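Local coordinates for arylmalonate decarboxylase (Bordetella bronchiseptica, PDB 2VLB), which catalyses the decarboxylation of 2-aryl-2-methylmalonates to 2-arylpropionates, taking up a proton and releasing carbon dioxide, at residues A[80-85]-A[133-138]; A[124-129]-A[188-193]. All blocks are in the same frame, centred on the assembly; numbering follows the deposited sequence. Where two conformers were deposited one is given.

Contact 1 (A[80-85]-A[133-138]); sequences SFYRGA and NERLAA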
loop_
_atom_site.group_PDB
_atom_site.type_symbol
_atom_site.label_atom_id
_atom_site.label_comp_id
_atom_site.label_asym_id
_atom_site.label_seq_id
_atom_site.Cartn_x
_atom_site.Cartn_y
_atom_site.Cartn_z
ATOM N N SER A 80 7.626 3.973 -2.607
ATOM C CA SER A 80 7.837 2.667 -1.944
ATOM C C SER A 80 8.344 1.567 -2.888
ATOM O O SER A 80 9.060 0.677 -2.448
ATOM C CB SER A 80 6.546 2.144 -1.271
ATOM O OG SER A 80 6.049 3.070 -0.331
ATOM N N PHE A 81 7.907 1.582 -4.149
ATOM C CA PHE A 81 8.179 0.474 -5.072
ATOM C C PHE A 81 9.125 0.770 -6.246
ATOM O O PHE A 81 9.823 -0.138 -6.715
ATOM C CB PHE A 81 6.865 -0.028 -5.702
ATOM C CG PHE A 81 5.984 -0.825 -4.774
ATOM C CD1 PHE A 81 6.256 -2.175 -4.506
ATOM C CD2 PHE A 81 4.846 -0.246 -4.214
ATOM C CE1 PHE A 81 5.424 -2.924 -3.671
ATOM C CE2 PHE A 81 3.974 -1.002 -3.393
ATOM C CZ PHE A 81 4.266 -2.342 -3.124
ATOM N N TYR A 82 9.109 2.000 -6.779
ATOM C CA TYR A 82 9.616 2.199 -8.162
ATOM C C TYR A 82 11.127 2.107 -8.288
ATOM O O TYR A 82 11.639 1.968 -9.385
ATOM C CB TYR A 82 9.117 3.502 -8.800
ATOM C CG TYR A 82 7.681 3.477 -9.291
ATOM C CD1 TYR A 82 6.762 2.519 -8.819
ATOM C CD2 TYR A 82 7.227 4.434 -10.189
ATOM C CE1 TYR A 82 5.443 2.510 -9.247
ATOM C CE2 TYR A 82 5.908 4.430 -10.627
ATOM C CZ TYR A 82 5.025 3.473 -10.148
ATOM O OH TYR A 82 3.721 3.486 -10.593
ATOM N N ARG A 83 11.841 2.191 -7.171
ATOM C CA ARG A 83 13.303 2.111 -7.228
ATOM C C ARG A 83 13.841 0.801 -6.657
ATOM O O ARG A 83 15.049 0.626 -6.514
ATOM C CB ARG A 83 13.926 3.310 -6.510
ATOM C CG ARG A 83 13.629 4.625 -7.254
ATOM C CD ARG A 83 14.274 5.800 -6.507
ATOM N NE ARG A 83 14.173 7.016 -7.299
ATOM C CZ ARG A 83 13.124 7.844 -7.284
ATOM N NH1 ARG A 83 12.093 7.611 -6.479
ATOM N NH2 ARG A 83 13.129 8.922 -8.055
ATOM N N GLY A 84 12.947 -0.123 -6.341
ATOM C CA GLY A 84 13.339 -1.424 -5.766
ATOM C C GLY A 84 13.475 -1.440 -4.247
ATOM O O GLY A 84 13.321 -0.409 -3.564
ATOM N N ALA A 85 13.807 -2.615 -3.723
ATOM C CA ALA A 85 13.764 -2.869 -2.290
ATOM C C ALA A 85 14.894 -2.200 -1.507
ATOM O O ALA A 85 14.676 -1.741 -0.380
ATOM C CB ALA A 85 13.742 -4.379 -2.026
ATOM N N ASN A 133 1.949 -2.040 -12.646
ATOM C CA ASN A 133 2.110 -3.484 -12.444
ATOM C C ASN A 133 3.544 -3.931 -12.739
ATOM O O ASN A 133 4.093 -4.750 -12.028
ATOM C CB ASN A 133 1.145 -4.279 -13.335
ATOM C CG ASN A 133 -0.267 -4.393 -12.745
ATOM O OD1 ASN A 133 -0.491 -4.197 -11.539
ATOM N ND2 ASN A 133 -1.220 -4.759 -13.596
ATOM N N GLU A 134 4.150 -3.371 -13.778
ATOM C CA GLU A 134 5.504 -3.759 -14.150
ATOM C C GLU A 134 6.533 -3.373 -13.106
ATOM O O GLU A 134 7.435 -4.166 -12.806
ATOM C CB GLU A 134 5.840 -3.242 -15.550
ATOM C CG GLU A 134 4.876 -3.893 -16.578
ATOM C CD GLU A 134 5.394 -3.926 -17.996
ATOM O OE1 GLU A 134 6.562 -4.297 -18.183
ATOM O OE2 GLU A 134 4.614 -3.600 -18.925
ATOM N N ARG A 135 6.391 -2.179 -12.535
ATOM C CA ARG A 135 7.260 -1.744 -11.459
ATOM C C ARG A 135 7.099 -2.620 -10.203
ATOM O O ARG A 135 8.093 -3.049 -9.606
ATOM C CB ARG A 135 6.974 -0.273 -11.097
ATOM C CG ARG A 135 7.391 0.752 -12.146
ATOM C CD ARG A 135 8.922 0.904 -12.301
ATOM N NE ARG A 135 9.574 -0.051 -13.223
ATOM C CZ ARG A 135 9.365 -0.156 -14.548
ATOM N NH1 ARG A 135 8.483 0.598 -15.206
ATOM N NH2 ARG A 135 10.060 -1.043 -15.242
ATOM N N LEU A 136 5.852 -2.856 -9.792
ATOM C CA LEU A 136 5.578 -3.636 -8.592
ATOM C C LEU A 136 6.004 -5.101 -8.787
ATOM O O LEU A 136 6.534 -5.727 -7.863
ATOM C CB LEU A 136 4.099 -3.548 -8.204
ATOM C CG LEU A 136 3.792 -2.386 -7.261
ATOM C CD1 LEU A 136 4.232 -1.028 -7.842
ATOM C CD2 LEU A 136 2.309 -2.358 -6.894
ATOM N N ALA A 137 5.818 -5.629 -9.988
ATOM C CA ALA A 137 6.258 -7.006 -10.289
ATOM C C ALA A 137 7.777 -7.143 -10.183
ATOM O O ALA A 137 8.290 -8.167 -9.693
ATOM C CB ALA A 137 5.811 -7.436 -11.680
ATOM N N ALA A 138 8.497 -6.139 -10.682
ATOM C CA ALA A 138 9.947 -6.186 -10.660
ATOM C C ALA A 138 10.444 -6.181 -9.207
ATOM O O ALA A 138 11.356 -6.927 -8.846
ATOM C CB ALA A 138 10.512 -5.022 -11.436
HETATM O O HOH W 1 10.430 -1.679 -9.223
HETATM O O HOH W 2 11.553 -0.854 -11.446
#

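Contact 2 (A[124-129]-A[188-193]); sequences LATAYI and LSCGGL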
loop_
_atom_site.group_PDB
_atom_site.type_symbol
_atom_site.label_atom_id
_atom_site.label_comp_id
_atom_site.label_asym_id
_atom_site.label_seq_id
_atom_site.Cartn_x
_atom_site.Cartn_y
_atom_site.Cartn_z
ATOM N N LEU A 124 -0.878 -9.772 -10.426
ATOM C CA LEU A 124 -1.007 -8.347 -10.128
ATOM C C LEU A 124 -2.146 -7.733 -10.938
ATOM O O LEU A 124 -2.327 -8.045 -12.128
ATOM C CB LEU A 124 0.291 -7.597 -10.426
ATOM C CG LEU A 124 1.512 -7.933 -9.551
ATOM C CD1 LEU A 124 2.196 -9.237 -10.000
ATOM C CD2 LEU A 124 2.489 -6.748 -9.545
ATOM N N ALA A 125 -2.906 -6.865 -10.279
ATOM C CA ALA A 125 -4.031 -6.164 -10.884
ATOM C C ALA A 125 -3.967 -4.700 -10.464
ATOM O O ALA A 125 -3.558 -4.375 -9.337
ATOM C CB ALA A 125 -5.346 -6.784 -10.440
ATOM N N THR A 126 -4.321 -3.810 -11.382
ATOM C CA THR A 126 -4.419 -2.388 -11.050
ATOM C C THR A 126 -5.549 -1.718 -11.833
ATOM O O THR A 126 -5.926 -2.184 -12.914
ATOM C CB THR A 126 -3.079 -1.651 -11.247
ATOM O OG1 THR A 126 -3.234 -0.314 -10.746
ATOM C CG2 THR A 126 -2.655 -1.596 -12.749
ATOM N N ALA A 127 -6.127 -0.650 -11.279
ATOM C CA ALA A 127 -7.081 0.148 -12.052
ATOM C C ALA A 127 -6.325 1.170 -12.933
ATOM O O ALA A 127 -6.905 1.783 -13.818
ATOM C CB ALA A 127 -8.077 0.839 -11.137
ATOM N N TYR A 128 -5.028 1.325 -12.693
ATOM C CA TYR A 128 -4.221 2.312 -13.399
ATOM C C TYR A 128 -3.588 1.689 -14.658
ATOM O O TYR A 128 -4.146 0.755 -15.256
ATOM C CB TYR A 128 -3.164 2.820 -12.417
ATOM C CG TYR A 128 -2.445 4.121 -12.707
ATOM C CD1 TYR A 128 -3.096 5.228 -13.237
ATOM C CD2 TYR A 128 -1.098 4.252 -12.365
ATOM C CE1 TYR A 128 -2.405 6.432 -13.458
ATOM C CE2 TYR A 128 -0.407 5.429 -12.574
ATOM C CZ TYR A 128 -1.058 6.513 -13.115
ATOM O OH TYR A 128 -0.332 7.670 -13.298
ATOM N N ILE A 129 -2.434 2.225 -15.060
ATOM C CA ILE A 129 -1.758 1.840 -16.296
ATOM C C ILE A 129 -0.837 0.643 -16.069
ATOM O O ILE A 129 -0.456 0.348 -14.917
ATOM C CB ILE A 129 -0.954 3.046 -16.891
ATOM C CG1 ILE A 129 0.099 3.564 -15.890
ATOM C CG2 ILE A 129 -1.929 4.169 -17.310
ATOM C CD1 ILE A 129 1.011 4.659 -16.455
ATOM N N LEU A 188 -3.589 -6.213 -5.576
ATOM C CA LEU A 188 -4.289 -5.093 -6.187
ATOM C C LEU A 188 -3.629 -3.800 -5.734
ATOM O O LEU A 188 -3.490 -3.557 -4.529
ATOM C CB LEU A 188 -5.778 -5.114 -5.802
ATOM C CG LEU A 188 -6.608 -3.887 -6.259
ATOM C CD1 LEU A 188 -6.860 -3.877 -7.796
ATOM C CD2 LEU A 188 -7.936 -3.812 -5.485
ATOM N N SER A 189 -3.201 -2.980 -6.688
ATOM C CA SER A 189 -2.646 -1.658 -6.371
ATOM C C SER A 189 -3.328 -0.598 -7.219
ATOM O O SER A 189 -3.983 -0.913 -8.216
ATOM C CB SER A 189 -1.142 -1.634 -6.649
ATOM O OG SER A 189 -0.898 -1.834 -8.040
ATOM N N CYS A 190 -3.145 0.662 -6.833
ATOM C CA CYS A 190 -3.721 1.807 -7.535
ATOM C C CYS A 190 -5.150 1.514 -7.997
ATOM O O CYS A 190 -5.447 1.567 -9.191
ATOM C CB CYS A 190 -2.838 2.181 -8.715
ATOM S SG CYS A 190 -1.224 2.735 -8.163
ATOM N N GLY A 191 -6.017 1.195 -7.038
ATOM C CA GLY A 191 -7.393 0.785 -7.335
ATOM C C GLY A 191 -8.396 1.913 -7.192
ATOM O O GLY A 191 -9.602 1.678 -7.188
ATOM N N GLY A 192 -7.905 3.144 -7.071
ATOM C CA GLY A 192 -8.787 4.298 -6.836
ATOM C C GLY A 192 -9.113 4.484 -5.365
ATOM O O GLY A 192 -8.566 3.791 -4.518
ATOM N N LEU A 193 -10.018 5.403 -5.054
ATOM C CA LEU A 193 -10.257 5.807 -3.653
ATOM C C LEU A 193 -10.737 4.699 -2.694
ATOM O O LEU A 193 -10.474 4.790 -1.496
ATOM C CB LEU A 193 -11.207 7.022 -3.561
ATOM C CG LEU A 193 -10.706 8.399 -4.049
ATOM C CD1 LEU A 193 -11.746 9.452 -3.728
ATOM C CD2 LEU A 193 -9.330 8.805 -3.491
HETATM O O HOH W 3 -0.603 -4.435 -8.833
#

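Contact 1 (A[80-85]-A[133-138])
Phe81 and Tyr82 of segment 80-85 pack against Leu136 and Arg135 of helix 130-142, joining the parts of the chain that carry the two four-stranded parallel sheets of this Asp/Glu racemase-like fold. The tight side is apolar. Leu136 sits over one face of the Phe81 ring, its CG 3.7 Å from the ring centroid and 12° off the normal, a CH-pi contact. Its CD1 branch turns back toward the root of the ring, 3.5 Å from Phe81 CB, and also reaches the edge of the Tyr82 ring near its plane. Phe139 meets the Phe81 ring edge-to-face, and the Phe81 side chain also touches Val110 of helix 106-116.

The other side faces solvent and is bridged by water. There Arg135 CG also lies over the centre of the Tyr82 ring, 3.8 Å from the centroid, a second CH-pi contact, and the chain bends at chi2 and chi3 (-70° and 86°), so that the guanidinium stands almost perpendicular to that ring instead of stacking on it. One water donates to both Phe81 O and Arg135 O, while a second, in the guanidinium plane, accepts from Arg135 NE at 2.8 Å and gives only a weak bond to Tyr82 O.

Contact 2 (A[124-129]-A[188-193])
Thr126 OG1 is gripped by two bonds beside the parallel strands 121-126 and 185-189: it donates to Ser189 O at 2.7 Å and accepts from Tyr128 N, two residues on, in an ST turn. With OG1 anti to the backbone N (chi1 -173°), the hydroxyl extends across to the neighbouring strand while remaining within range of its own loop. It approaches Ser189 O from above the carbonyl plane, 51° out of it. The same hydroxyl oxygen packs against Cys190 CB.

The regular part of the pairing lies further back, where Ser189 N gives a nearly straight bond to Ala125 O, 3.0 Å long. Leu188 CA adds a CA-H...O contact to that carbonyl, and a water within hydrogen-bonding distance of both Ala125 O and Ser189 OG lies beside it. Ala125 and Leu188 share the sheet face packed against Leu172 of helix 166-179; Thr126 and Ser189 point to the other, toward helix 130-142.

Further along, the pairing bends away from sheet geometry. Ala127 N reaches Cys190 O at 3.1 Å, but the N-H...O angle is only 136°, and Ala127 CB rests near Gly191 CA. Cys190 adopts a left-handed backbone conformation and directs its CB at this turn. Its sulfur is covalently linked to beta-mercaptoethanol, probably from the crystallisation liquor, consistent with the sulfur being accessible to a small thiol. The OH of Tyr128 bonds Glu159. At the other end of that side chain, Tyr128 CB lies 3.8 Å from Cys190 CB, and Cys190 SG lies obliquely to the Tyr128 ring, 5.4 Å from its centroid.

In the fold
Strand 121-126 leads directly into helix 130-142, so contact 2 pairs the strand with one of its two neighbours, strand 185-189, and contact 1 carries the following helix across to segment 80-85. The two centres are 14 Å apart, yet they meet through side chains: Leu136 CD2 of contact 1 lies 3.4 Å from Ser189 OG of contact 2, and Asn133 ND2 lies 3.6 Å from Thr126 CG2. Leu136 thus bridges the Phe81 ring and the sheet. Cys190 of contact 2 is covalently linked to beta-mercaptoethanol, and the Tyr82 side chain of contact 1 is about 4 Å, between nearest atoms, from a bound beta-mercaptoethanol, so both contacts may border a pocket.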